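Local coordinates for protein aminotransferase AspB (Helicobacter pylori 26695, PDB 3EZS) that probably catalyses transamination with pyridoxal 5'-phosphate as cofactor, as a member of the class I and II aminotransferases, at residues Glu84-Leu89 with Ala255-Leu260; Pro114-Gln119 with Asn343-Asp348; Pro145-Lys150 with Ile177-Leu182; Lys298-Thr303 with Phe310-Pro315. All coordinates share one frame; numbering follows the deposited sequence. Where two conformers were deposited one is given.

Contact 1. Residues Glu84-Leu89 with Ala255-Leu260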
loop_
_atom_site.group_PDB
_atom_site.type_symbol
_atom_site.label_atom_id
_atom_site.label_comp_id
_atom_site.label_asym_id
_atom_site.label_seq_id
_atom_site.Cartn_x
_atom_site.Cartn_y
_atom_site.Cartn_z
ATOM N N GLU A 84 -1.251 -4.306 20.763
ATOM C CA GLU A 84 0.204 -4.453 20.621
ATOM C C GLU A 84 0.651 -5.105 19.301
ATOM O O GLU A 84 1.821 -5.448 19.137
ATOM C CB GLU A 84 0.783 -5.198 21.836
ATOM C CG GLU A 84 0.819 -4.302 23.048
ATOM C CD GLU A 84 1.226 -4.984 24.325
ATOM O OE1 GLU A 84 1.254 -6.234 24.368
ATOM O OE2 GLU A 84 1.486 -4.237 25.302
ATOM N N LEU A 85 -0.271 -5.261 18.359
ATOM C CA LEU A 85 0.069 -5.827 17.050
ATOM C C LEU A 85 -0.835 -5.226 15.994
ATOM O O LEU A 85 -2.050 -5.152 16.186
ATOM C CB LEU A 85 -0.035 -7.341 17.073
ATOM C CG LEU A 85 0.273 -8.062 15.754
ATOM C CD1 LEU A 85 0.955 -9.403 16.020
ATOM C CD2 LEU A 85 -0.976 -8.234 14.890
ATOM N N ILE A 86 -0.229 -4.730 14.922
ATOM C CA ILE A 86 -0.963 -4.194 13.777
ATOM C C ILE A 86 -0.626 -5.044 12.550
ATOM O O ILE A 86 0.543 -5.332 12.319
ATOM C CB ILE A 86 -0.642 -2.684 13.520
ATOM C CG1 ILE A 86 -1.372 -1.791 14.546
ATOM C CG2 ILE A 86 -1.070 -2.243 12.107
ATOM C CD1 ILE A 86 -1.227 -0.307 14.297
ATOM N N SER A 87 -1.655 -5.454 11.797
ATOM C CA SER A 87 -1.503 -6.243 10.564
ATOM C C SER A 87 -1.108 -5.304 9.432
ATOM O O SER A 87 -1.703 -4.216 9.293
ATOM C CB SER A 87 -2.824 -6.930 10.180
ATOM O OG SER A 87 -3.219 -7.934 11.103
ATOM N N THR A 88 -0.137 -5.713 8.613
ATOM C CA THR A 88 0.359 -4.878 7.514
ATOM C C THR A 88 0.459 -5.640 6.176
ATOM O O THR A 88 0.353 -6.863 6.132
ATOM C CB THR A 88 1.742 -4.282 7.880
ATOM O OG1 THR A 88 2.730 -5.319 7.908
ATOM C CG2 THR A 88 1.694 -3.602 9.239
ATOM N N LEU A 89 0.674 -4.889 5.099
ATOM C CA LEU A 89 0.735 -5.435 3.755
ATOM C C LEU A 89 2.178 -5.827 3.435
ATOM O O LEU A 89 2.797 -5.277 2.535
ATOM C CB LEU A 89 0.203 -4.390 2.752
ATOM C CG LEU A 89 -0.341 -4.962 1.448
ATOM C CD1 LEU A 89 -1.637 -5.731 1.785
ATOM C CD2 LEU A 89 -0.593 -3.892 0.419
ATOM N N ALA A 255 -4.431 4.929 13.294
ATOM C CA ALA A 255 -5.180 6.087 12.764
ATOM C C ALA A 255 -4.520 6.630 11.489
ATOM O O ALA A 255 -5.204 7.014 10.547
ATOM C CB ALA A 255 -5.302 7.203 13.826
ATOM N N PHE A 256 -3.193 6.667 11.463
ATOM C CA PHE A 256 -2.472 7.120 10.277
ATOM C C PHE A 256 -2.735 6.155 9.104
ATOM O O PHE A 256 -3.005 6.572 7.998
ATOM C CB PHE A 256 -0.977 7.253 10.608
ATOM C CG PHE A 256 -0.081 7.548 9.415
ATOM C CD1 PHE A 256 -0.211 8.727 8.699
ATOM C CD2 PHE A 256 0.935 6.669 9.057
ATOM C CE1 PHE A 256 0.634 9.011 7.616
ATOM C CE2 PHE A 256 1.799 6.957 7.988
ATOM C CZ PHE A 256 1.650 8.122 7.272
ATOM N N ARG A 257 -2.713 4.859 9.384
ATOM C CA ARG A 257 -2.920 3.838 8.361
ATOM C C ARG A 257 -4.310 3.842 7.713
ATOM O O ARG A 257 -4.484 3.305 6.612
ATOM C CB ARG A 257 -2.602 2.456 8.931
ATOM C CG ARG A 257 -1.105 2.195 9.136
ATOM C CD ARG A 257 -0.835 0.749 9.612
ATOM N NE ARG A 257 -1.123 -0.216 8.561
ATOM C CZ ARG A 257 -0.269 -0.570 7.593
ATOM N NH1 ARG A 257 0.943 -0.056 7.521
ATOM N NH2 ARG A 257 -0.647 -1.437 6.674
ATOM N N ALA A 258 -5.290 4.436 8.393
ATOM C CA ALA A 258 -6.647 4.560 7.851
ATOM C C ALA A 258 -6.629 5.274 6.506
ATOM O O ALA A 258 -7.427 4.958 5.649
ATOM C CB ALA A 258 -7.564 5.319 8.845
ATOM N N TYR A 259 -5.694 6.216 6.338
ATOM C CA TYR A 259 -5.551 7.038 5.132
ATOM C C TYR A 259 -4.707 6.468 3.980
ATOM O O TYR A 259 -4.815 6.937 2.843
ATOM C CB TYR A 259 -4.874 8.357 5.521
ATOM C CG TYR A 259 -5.649 9.199 6.494
ATOM C CD1 TYR A 259 -6.620 10.100 6.046
ATOM C CD2 TYR A 259 -5.420 9.097 7.860
ATOM C CE1 TYR A 259 -7.342 10.882 6.940
ATOM C CE2 TYR A 259 -6.128 9.874 8.770
ATOM C CZ TYR A 259 -7.089 10.770 8.311
ATOM O OH TYR A 259 -7.808 11.537 9.220
ATOM N N LEU A 260 -3.868 5.483 4.271
ATOM C CA LEU A 260 -2.873 5.018 3.313
ATOM C C LEU A 260 -3.323 4.068 2.204
ATOM O O LEU A 260 -2.665 4.017 1.169
ATOM C CB LEU A 260 -1.717 4.371 4.072
ATOM C CG LEU A 260 -1.048 5.195 5.176
ATOM C CD1 LEU A 260 -0.053 4.304 5.900
ATOM C CD2 LEU A 260 -0.378 6.441 4.614
HETATM O O HOH W 1 -3.272 -2.086 9.428
#

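Contact 2. Residues Pro114-Gln119 with Asn343-Asp348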
loop_
_atom_site.group_PDB
_atom_site.type_symbol
_atom_site.label_atom_id
_atom_site.label_comp_id
_atom_site.label_asym_id
_atom_site.label_seq_id
_atom_site.Cartn_x
_atom_site.Cartn_y
_atom_site.Cartn_z
ATOM N N PRO A 114 22.223 -0.161 10.117
ATOM C CA PRO A 114 23.541 -0.722 9.788
ATOM C C PRO A 114 23.983 -0.504 8.333
ATOM O O PRO A 114 23.195 -0.050 7.490
ATOM C CB PRO A 114 23.389 -2.223 10.099
ATOM C CG PRO A 114 22.040 -2.383 10.744
ATOM C CD PRO A 114 21.214 -1.225 10.291
ATOM N N ASN A 115 25.254 -0.804 8.078
ATOM C CA ASN A 115 25.865 -0.694 6.751
ATOM C C ASN A 115 26.759 -1.941 6.593
ATOM O O ASN A 115 27.718 -2.114 7.336
ATOM C CB ASN A 115 26.632 0.637 6.656
ATOM C CG ASN A 115 27.307 0.858 5.311
ATOM O OD1 ASN A 115 26.946 0.248 4.298
ATOM N ND2 ASN A 115 28.298 1.768 5.295
ATOM N N PRO A 116 26.467 -2.811 5.619
ATOM C CA PRO A 116 25.452 -2.770 4.561
ATOM C C PRO A 116 24.020 -2.975 5.039
ATOM O O PRO A 116 23.799 -3.368 6.197
ATOM C CB PRO A 116 25.908 -3.857 3.573
ATOM C CG PRO A 116 26.804 -4.759 4.346
ATOM C CD PRO A 116 27.262 -4.049 5.591
ATOM N N PHE A 117 23.065 -2.688 4.149
ATOM C CA PHE A 117 21.655 -2.718 4.478
ATOM C C PHE A 117 20.700 -2.938 3.302
ATOM O O PHE A 117 21.041 -2.689 2.160
ATOM C CB PHE A 117 21.276 -1.375 5.116
ATOM C CG PHE A 117 21.628 -0.170 4.253
ATOM C CD1 PHE A 117 22.880 0.419 4.334
ATOM C CD2 PHE A 117 20.705 0.364 3.354
ATOM C CE1 PHE A 117 23.214 1.510 3.535
ATOM C CE2 PHE A 117 21.031 1.457 2.564
ATOM C CZ PHE A 117 22.284 2.028 2.650
ATOM N N TYR A 118 19.502 -3.414 3.638
ATOM C CA TYR A 118 18.359 -3.527 2.733
ATOM C C TYR A 118 18.029 -2.078 2.447
ATOM O O TYR A 118 17.730 -1.318 3.363
ATOM C CB TYR A 118 17.236 -4.238 3.478
ATOM C CG TYR A 118 15.875 -4.367 2.796
ATOM C CD1 TYR A 118 15.754 -4.697 1.454
ATOM C CD2 TYR A 118 14.704 -4.253 3.546
ATOM C CE1 TYR A 118 14.487 -4.841 0.857
ATOM C CE2 TYR A 118 13.444 -4.410 2.968
ATOM C CZ TYR A 118 13.340 -4.696 1.625
ATOM O OH TYR A 118 12.086 -4.843 1.086
ATOM N N GLN A 119 18.092 -1.712 1.168
ATOM C CA GLN A 119 18.011 -0.327 0.721
ATOM C C GLN A 119 16.764 0.470 1.109
ATOM O O GLN A 119 16.791 1.702 1.051
ATOM C CB GLN A 119 18.200 -0.245 -0.800
ATOM C CG GLN A 119 19.506 -0.928 -1.396
ATOM C CD GLN A 119 20.852 -0.384 -0.876
ATOM O OE1 GLN A 119 21.524 0.405 -1.559
ATOM N NE2 GLN A 119 21.248 -0.813 0.316
ATOM N N ASN A 343 29.991 4.090 1.622
ATOM C CA ASN A 343 31.366 4.344 2.049
ATOM C C ASN A 343 32.280 3.170 1.817
ATOM O O ASN A 343 33.154 2.917 2.630
ATOM C CB ASN A 343 31.432 4.778 3.524
ATOM C CG ASN A 343 30.464 5.897 3.845
ATOM O OD1 ASN A 343 29.587 5.749 4.700
ATOM N ND2 ASN A 343 30.571 6.986 3.122
ATOM N N ARG A 344 32.064 2.471 0.702
ATOM C CA ARG A 344 32.858 1.310 0.271
ATOM C C ARG A 344 32.757 0.048 1.168
ATOM O O ARG A 344 33.515 -0.906 0.997
ATOM C CB ARG A 344 34.325 1.695 -0.002
ATOM C CG ARG A 344 34.531 2.691 -1.169
ATOM N N ILE A 345 31.808 0.020 2.097
ATOM C CA ILE A 345 31.610 -1.171 2.921
ATOM C C ILE A 345 31.047 -2.243 1.978
ATOM O O ILE A 345 30.182 -1.949 1.143
ATOM C CB ILE A 345 30.631 -0.899 4.095
ATOM C CG1 ILE A 345 31.184 0.197 5.016
ATOM C CG2 ILE A 345 30.341 -2.164 4.870
ATOM C CD1 ILE A 345 32.599 -0.077 5.594
ATOM N N GLY A 346 31.569 -3.460 2.086
ATOM C CA GLY A 346 31.133 -4.586 1.239
ATOM C C GLY A 346 32.039 -4.882 0.055
ATOM O O GLY A 346 31.861 -5.901 -0.618
ATOM N N ALA A 347 33.016 -3.999 -0.188
ATOM C CA ALA A 347 33.942 -4.093 -1.325
ATOM C C ALA A 347 34.637 -5.446 -1.475
ATOM O O ALA A 347 34.852 -5.893 -2.596
ATOM C CB ALA A 347 34.997 -2.966 -1.247
ATOM N N ASP A 348 34.941 -6.098 -0.353
ATOM C CA ASP A 348 35.652 -7.397 -0.343
ATOM C C ASP A 348 34.752 -8.614 -0.166
ATOM O O ASP A 348 35.229 -9.672 0.253
ATOM C CB ASP A 348 36.664 -7.402 0.808
ATOM C CG ASP A 348 37.582 -6.208 0.777
ATOM O OD1 ASP A 348 37.970 -5.801 -0.345
ATOM O OD2 ASP A 348 37.919 -5.700 1.875
HETATM O O HOH W 2 29.875 3.590 6.915
#

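Contact 3. Residues Pro145-Lys150 with Ile177-Leu182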
loop_
_atom_site.group_PDB
_atom_site.type_symbol
_atom_site.label_atom_id
_atom_site.label_comp_id
_atom_site.label_asym_id
_atom_site.label_seq_id
_atom_site.Cartn_x
_atom_site.Cartn_y
_atom_site.Cartn_z
ATOM N N PRO A 145 27.066 -3.809 15.277
ATOM C CA PRO A 145 26.790 -2.401 15.134
ATOM C C PRO A 145 26.890 -1.670 16.469
ATOM O O PRO A 145 26.532 -2.244 17.508
ATOM C CB PRO A 145 25.340 -2.378 14.662
ATOM C CG PRO A 145 24.729 -3.543 15.321
ATOM C CD PRO A 145 25.824 -4.600 15.410
ATOM N N SER A 146 27.377 -0.429 16.443
ATOM C CA SER A 146 27.365 0.405 17.650
ATOM C C SER A 146 27.282 1.894 17.324
ATOM O O SER A 146 27.455 2.308 16.192
ATOM C CB SER A 146 28.567 0.131 18.547
ATOM O OG SER A 146 29.769 0.510 17.929
ATOM N N LEU A 147 26.954 2.675 18.339
ATOM C CA LEU A 147 26.920 4.127 18.253
ATOM C C LEU A 147 27.743 4.638 19.404
ATOM O O LEU A 147 27.829 3.978 20.437
ATOM C CB LEU A 147 25.489 4.651 18.387
ATOM C CG LEU A 147 24.497 4.367 17.260
ATOM C CD1 LEU A 147 23.087 4.870 17.639
ATOM C CD2 LEU A 147 24.944 4.993 15.939
ATOM N N ASN A 148 28.364 5.801 19.241
ATOM C CA ASN A 148 29.135 6.388 20.335
ATOM C C ASN A 148 28.173 7.201 21.203
ATOM O O ASN A 148 26.969 7.316 20.876
ATOM C CB ASN A 148 30.326 7.216 19.827
ATOM C CG ASN A 148 29.914 8.451 19.051
ATOM O OD1 ASN A 148 28.861 9.035 19.295
ATOM N ND2 ASN A 148 30.763 8.865 18.116
ATOM N N GLU A 149 28.703 7.800 22.271
ATOM C CA GLU A 149 27.879 8.540 23.230
ATOM C C GLU A 149 27.127 9.741 22.640
ATOM O O GLU A 149 25.923 9.913 22.920
ATOM C CB GLU A 149 28.720 8.962 24.441
ATOM C CG GLU A 149 27.922 9.599 25.600
ATOM C CD GLU A 149 26.876 8.682 26.243
ATOM O OE1 GLU A 149 27.035 7.441 26.253
ATOM O OE2 GLU A 149 25.896 9.221 26.784
ATOM N N LYS A 150 27.808 10.550 21.827
ATOM C CA LYS A 150 27.168 11.718 21.208
ATOM C C LYS A 150 26.048 11.271 20.250
ATOM O O LYS A 150 24.944 11.824 20.276
ATOM C CB LYS A 150 28.216 12.604 20.512
ATOM C CG LYS A 150 27.688 13.821 19.723
ATOM C CD LYS A 150 26.844 14.795 20.563
ATOM N N ILE A 177 19.093 -6.692 24.803
ATOM C CA ILE A 177 18.772 -6.083 26.112
ATOM C C ILE A 177 19.493 -4.745 26.273
ATOM O O ILE A 177 18.881 -3.760 26.705
ATOM C CB ILE A 177 19.091 -7.041 27.285
ATOM C CG1 ILE A 177 18.046 -8.164 27.336
ATOM C CG2 ILE A 177 19.081 -6.292 28.628
ATOM C CD1 ILE A 177 18.437 -9.375 28.274
ATOM N N SER A 178 20.776 -4.708 25.888
ATOM C CA SER A 178 21.565 -3.470 25.937
ATOM C C SER A 178 20.938 -2.378 25.089
ATOM O O SER A 178 20.863 -1.232 25.522
ATOM C CB SER A 178 22.996 -3.696 25.460
ATOM O OG SER A 178 23.684 -4.582 26.319
ATOM N N TRP A 179 20.488 -2.740 23.893
ATOM C CA TRP A 179 19.837 -1.780 23.005
ATOM C C TRP A 179 18.538 -1.263 23.603
ATOM O O TRP A 179 18.267 -0.074 23.521
ATOM C CB TRP A 179 19.566 -2.368 21.628
ATOM C CG TRP A 179 20.724 -2.317 20.690
ATOM C CD1 TRP A 179 21.494 -3.359 20.286
ATOM C CD2 TRP A 179 21.247 -1.149 20.033
ATOM N NE1 TRP A 179 22.455 -2.925 19.422
ATOM C CE2 TRP A 179 22.327 -1.572 19.237
ATOM C CE3 TRP A 179 20.886 0.202 20.016
ATOM C CZ2 TRP A 179 23.070 -0.690 18.439
ATOM C CZ3 TRP A 179 21.634 1.086 19.225
ATOM C CH2 TRP A 179 22.710 0.630 18.451
ATOM N N VAL A 180 17.744 -2.137 24.210
ATOM C CA VAL A 180 16.495 -1.702 24.824
ATOM C C VAL A 180 16.792 -0.669 25.915
ATOM O O VAL A 180 16.160 0.388 25.973
ATOM C CB VAL A 180 15.675 -2.899 25.385
ATOM C CG1 VAL A 180 14.554 -2.420 26.317
ATOM C CG2 VAL A 180 15.121 -3.747 24.244
ATOM N N LYS A 181 17.771 -0.966 26.762
ATOM C CA LYS A 181 18.161 -0.044 27.831
ATOM C C LYS A 181 18.663 1.307 27.297
ATOM O O LYS A 181 18.380 2.358 27.883
ATOM C CB LYS A 181 19.202 -0.697 28.739
ATOM C CG LYS A 181 18.634 -1.865 29.566
ATOM C CD LYS A 181 19.684 -2.500 30.468
ATOM C CE LYS A 181 19.122 -3.660 31.295
ATOM N NZ LYS A 181 18.092 -3.216 32.275
ATOM N N LEU A 182 19.424 1.288 26.207
ATOM C CA LEU A 182 19.863 2.540 25.582
ATOM C C LEU A 182 18.664 3.341 25.039
ATOM O O LEU A 182 18.578 4.547 25.247
ATOM C CB LEU A 182 20.878 2.271 24.483
ATOM C CG LEU A 182 22.228 1.763 25.015
ATOM C CD1 LEU A 182 23.101 1.270 23.864
ATOM C CD2 LEU A 182 22.950 2.835 25.866
HETATM O O HOH W 3 25.005 -4.305 18.630
#

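Contact 4. Residues Lys298-Thr303 with Phe310-Pro315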
loop_
_atom_site.group_PDB
_atom_site.type_symbol
_atom_site.label_atom_id
_atom_site.label_comp_id
_atom_site.label_asym_id
_atom_site.label_seq_id
_atom_site.Cartn_x
_atom_site.Cartn_y
_atom_site.Cartn_z
ATOM N N LYS A 298 30.441 -26.490 5.089
ATOM C CA LYS A 298 31.380 -27.559 4.783
ATOM C C LYS A 298 32.268 -27.180 3.597
ATOM O O LYS A 298 33.453 -27.478 3.589
ATOM C CB LYS A 298 30.657 -28.860 4.443
ATOM C CG LYS A 298 29.886 -29.507 5.575
ATOM C CD LYS A 298 29.300 -30.837 5.107
ATOM C CE LYS A 298 28.394 -31.525 6.165
ATOM N NZ LYS A 298 29.117 -31.848 7.409
ATOM N N ILE A 299 31.684 -26.518 2.602
ATOM C CA ILE A 299 32.387 -26.175 1.357
ATOM C C ILE A 299 33.336 -24.973 1.454
ATOM O O ILE A 299 34.472 -25.068 1.007
ATOM C CB ILE A 299 31.364 -25.964 0.197
ATOM C CG1 ILE A 299 30.668 -27.297 -0.139
ATOM C CG2 ILE A 299 32.034 -25.386 -1.058
ATOM C CD1 ILE A 299 29.574 -27.191 -1.237
ATOM N N PHE A 300 32.888 -23.862 2.034
ATOM C CA PHE A 300 33.702 -22.663 2.106
ATOM C C PHE A 300 34.601 -22.714 3.347
ATOM O O PHE A 300 34.223 -22.284 4.440
ATOM C CB PHE A 300 32.850 -21.389 2.073
ATOM C CG PHE A 300 31.950 -21.272 0.844
ATOM C CD1 PHE A 300 32.483 -21.275 -0.427
ATOM C CD2 PHE A 300 30.574 -21.138 0.979
ATOM C CE1 PHE A 300 31.661 -21.168 -1.554
ATOM C CE2 PHE A 300 29.745 -21.009 -0.135
ATOM C CZ PHE A 300 30.291 -21.036 -1.405
ATOM N N LYS A 301 35.807 -23.233 3.144
ATOM C CA LYS A 301 36.766 -23.449 4.221
ATOM C C LYS A 301 37.198 -22.156 4.879
ATOM O O LYS A 301 37.326 -21.118 4.216
ATOM C CB LYS A 301 37.978 -24.230 3.700
ATOM C CG LYS A 301 37.643 -25.664 3.279
ATOM N N ASN A 302 37.361 -22.223 6.201
ATOM C CA ASN A 302 37.783 -21.084 7.022
ATOM C C ASN A 302 36.994 -19.809 6.715
ATOM O O ASN A 302 37.578 -18.726 6.553
ATOM C CB ASN A 302 39.293 -20.844 6.844
ATOM C CG ASN A 302 40.117 -22.094 7.110
ATOM O OD1 ASN A 302 39.897 -22.797 8.097
ATOM N ND2 ASN A 302 41.086 -22.369 6.234
ATOM N N THR A 303 35.672 -19.956 6.607
ATOM C CA THR A 303 34.752 -18.839 6.342
ATOM C C THR A 303 33.668 -18.846 7.412
ATOM O O THR A 303 33.150 -19.900 7.760
ATOM C CB THR A 303 34.071 -18.973 4.960
ATOM O OG1 THR A 303 35.068 -19.024 3.923
ATOM C CG2 THR A 303 33.101 -17.808 4.703
ATOM N N PHE A 310 19.388 -16.969 5.058
ATOM C CA PHE A 310 19.798 -17.913 4.029
ATOM C C PHE A 310 20.941 -17.345 3.151
ATOM O O PHE A 310 21.145 -17.782 2.003
ATOM C CB PHE A 310 18.601 -18.426 3.206
ATOM C CG PHE A 310 17.700 -17.358 2.612
ATOM C CD1 PHE A 310 18.191 -16.334 1.825
ATOM C CD2 PHE A 310 16.321 -17.473 2.744
ATOM C CE1 PHE A 310 17.340 -15.405 1.250
ATOM C CE2 PHE A 310 15.470 -16.545 2.162
ATOM C CZ PHE A 310 15.987 -15.514 1.417
ATOM N N TYR A 311 21.704 -16.396 3.706
ATOM C CA TYR A 311 22.819 -15.782 2.993
ATOM C C TYR A 311 24.193 -16.312 3.405
ATOM O O TYR A 311 24.356 -16.894 4.487
ATOM C CB TYR A 311 22.834 -14.258 3.179
ATOM C CG TYR A 311 21.556 -13.587 2.750
ATOM C CD1 TYR A 311 21.196 -13.535 1.410
ATOM C CD2 TYR A 311 20.694 -13.027 3.685
ATOM C CE1 TYR A 311 20.002 -12.942 1.015
ATOM C CE2 TYR A 311 19.505 -12.432 3.296
ATOM C CZ TYR A 311 19.160 -12.410 1.959
ATOM O OH TYR A 311 17.971 -11.824 1.565
ATOM N N VAL A 312 25.151 -16.118 2.498
ATOM C CA VAL A 312 26.568 -16.331 2.750
ATOM C C VAL A 312 27.215 -15.002 2.360
ATOM O O VAL A 312 27.023 -14.539 1.234
ATOM C CB VAL A 312 27.175 -17.450 1.910
ATOM C CG1 VAL A 312 28.683 -17.574 2.194
ATOM C CG2 VAL A 312 26.437 -18.785 2.169
ATOM N N TYR A 313 27.921 -14.374 3.306
ATOM C CA TYR A 313 28.635 -13.105 3.096
ATOM C C TYR A 313 30.077 -13.553 2.853
ATOM O O TYR A 313 30.861 -13.697 3.794
ATOM C CB TYR A 313 28.467 -12.218 4.347
ATOM C CG TYR A 313 28.830 -10.763 4.177
ATOM C CD1 TYR A 313 28.123 -9.938 3.296
ATOM C CD2 TYR A 313 29.841 -10.193 4.927
ATOM C CE1 TYR A 313 28.452 -8.590 3.150
ATOM C CE2 TYR A 313 30.170 -8.842 4.791
ATOM C CZ TYR A 313 29.476 -8.049 3.907
ATOM O OH TYR A 313 29.827 -6.708 3.794
ATOM N N LEU A 314 30.393 -13.812 1.583
ATOM C CA LEU A 314 31.650 -14.460 1.180
ATOM C C LEU A 314 32.848 -13.529 0.937
ATOM O O LEU A 314 32.799 -12.705 0.028
ATOM C CB LEU A 314 31.386 -15.290 -0.081
ATOM C CG LEU A 314 32.406 -16.349 -0.518
ATOM C CD1 LEU A 314 32.427 -17.526 0.457
ATOM C CD2 LEU A 314 32.062 -16.825 -1.938
ATOM N N PRO A 315 33.924 -13.666 1.748
ATOM C CA PRO A 315 35.117 -12.845 1.550
ATOM C C PRO A 315 35.808 -13.214 0.270
ATOM O O PRO A 315 36.054 -14.382 0.036
ATOM C CB PRO A 315 36.034 -13.209 2.734
ATOM C CG PRO A 315 35.198 -13.967 3.692
ATOM C CD PRO A 315 34.074 -14.578 2.902
#

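Contact 1. Residues Glu84-Leu89 with Ala255-Leu260
Thr88 lays its methyl group on the flat end of Arg257: CG2 sits 3.9 Å above the guanidinium plane, over its centre, and the two side chains cross at about a right angle. The methyl is there because Thr88 turns CG2 beside its own backbone N, leaving OG1 to bond Gly90 O. Arg257 comes from helix 247-257, runs extended as far as CD and then bends about CG-CD (chi3 69°), turning NE and the guanidinium along the strand. Its aliphatic part meets Ile86, whose CG2 lies 3.9 Å from Arg257 CD as the two side chains slide past each other in opposite directions. Strand 85-88 is an outermost strand of the seven-stranded mixed sheet in the large domain of a fold-type I aminotransferase, paired antiparallel with strand 241-245. The long arginine suits this place because its methylenes can pack on a branched hydrocarbon while its buried charge reaches polar partners: NH2 forms a salt bridge with Glu93 OE2, which also accepts Leu89 N, and NH1 bonds Tyr253 OH. The NE-H donates to a water 3.0 Å from Arg257 NE. That same water donates to Ser87 O at 2.6 Å, tying the guanidinium to the strand backbone. Just beyond the arginine, Ala258 O takes a hydrogen bond from Arg92 of the second subunit.

Contact 2. Residues Pro114-Gln119 with Asn343-Asp348
Asn343 meets Asn115 through a water, which donates to Asn343 OD1 at 3.1 Å and accepts from Asn115 ND2 at 2.9 Å. Asn115 ND2 also donates to Arg342 O, so both partners of this nitrogen tie strand 110-115 to the loop around Asn343; an amide suits the spot because its two N-H groups can serve two acceptors at once. Arg344 follows, and its carbonyl opens a type II beta turn closed by a weak bond from Ala347 N to Arg344 O, 3.3 Å. Ile345, second in that turn, carries the packing. With CG1 beside its backbone N (chi1 -61°), it presents two branches to the strand end: CG1 lies against Asn115 ND2 at 3.3 Å, while CG2 reaches Pro116 CD at 3.7 Å, the isoleucine and proline side chains crossing at about a right angle. The peptide between Asn115 and Pro116 is cis, and Asn115 O also lies near that methyl, 3.6 Å from Ile345 CG2. Gly346 takes the third turn position with a positive phi of 99°, where a CB would press on the carbonyl O of Ile345. Ala347 and Asp348 then lead into strand 349-353, bonded by their backbones to Gly319 and Val316. The turn thus brings the loop between strands 335-336 and 349-353 of the small three-stranded sheet up to the end of strand 110-115 in the large sheet, beside strand 131-136, where Leu134 touches both asparagines.

Contact 3. Residues Pro145-Lys150 with Ile177-Leu182
Pro145 O accepts a hydrogen bond from a water 2.8 Å away, and the same water accepts from Trp179 NE1 at 3.0 Å, so the indole N-H is joined to the loop backbone through one solvent molecule. The loop leads into helix 149-154, and Trp179 belongs to helix 173-186, the connection of a beta-alpha-beta crossover between the adjacent parallel strands 157-160 and 189-193 of the large, three-layered alpha/beta/alpha domain. Trp179 holds its CG beside its backbone N (chi1 -83°), and the six-membered side of the indole extends from the helix to the loop. It is the rim of the ring that arrives: Pro145 O lies near the ring plane, 3.9 Å from Trp179 CZ2. Tryptophan suits the position because its large ring reaches from helix to loop with hydrocarbon while its one N-H donates to the bridging water. Met135 of strand 131-136 is touched by Pro145, Leu147 and Trp179 alike. Elsewhere on helix 173-186, Ile177 and Val180 pack on helix 208-214. At the start of helix 149-154, Asn148 is the N-cap, its OD1 accepting Glu151 N, a usual role for a short amide side chain. Leu147, just before it, turns inward and sets its CG near the indole plane, 4.3 Å from Trp179 CH2.

Contact 4. Residues Lys298-Thr303 with Phe310-Pro315
Phe300 and Leu314 are brought together by two different first torsions: Phe300 turns its ring beside its own backbone N (chi1 -57°), while Leu314 sends CG anti to its N (chi1 -164°), and the two side chains cross at about a right angle. The setting is the small domain of a fold-type I aminotransferase, where helix 280-299 ends and the chain turns back into strand 311-315, an outermost strand of a three-stranded antiparallel sheet. Phe300 is the first residue past that helix to leave helical geometry, and its ring turns in to the strand. Leu314 CD1 makes a CH-pi contact over one face, 3.9 Å from the ring centroid and 17° off the normal. The opposite face is covered by the preceding residue, with Ile299 CG2 standing 4.1 Å above the plane, so the ring is held between two aliphatic groups. Val312 approaches the ring obliquely, its CG1 4.2 Å from Phe300 CD2; beta-branching suits a buried strand residue. The side chain of Tyr313, between Val312 and Leu314 in the sequence, leaves the strand on the far side, and its ring stacks on Tyr349. Leu365 of helix 358-372 and Leu352 of strand 349-353 also pack on Phe300. Further along, Thr303 serves both kinds of neighbour. Its OG1 donates to Lys301 O at 3.1 Å, from above the carbonyl plane, and Arg372 NH2 bonds that same oxygen. Its methyl turns to the strand instead, placing Thr303 CG2 3.8 Å from Pro315 CD.

Contacts 1 and 3 belong to the large domain, their centres 28 Å apart, and contact 4 to the small one; contact 2 joins the two. Contacts 1, 3 and 4 are buried, while contact 2 is partly buried, with its exposed Asn343. Contacts 1 and 2 both reach the seven-stranded sheet, on opposite sides of the chain's centre. Their chemistry varies accordingly: in contacts 1, 2 and 3 a single water bridges the segments beside apolar packing, whereas in contact 4 hydrocarbon and aromatic surfaces do the joining. Contacts 2 and 4 touch directly, Tyr313 OH lying 3.6 Å from both Pro116 CG and Gly346 CA.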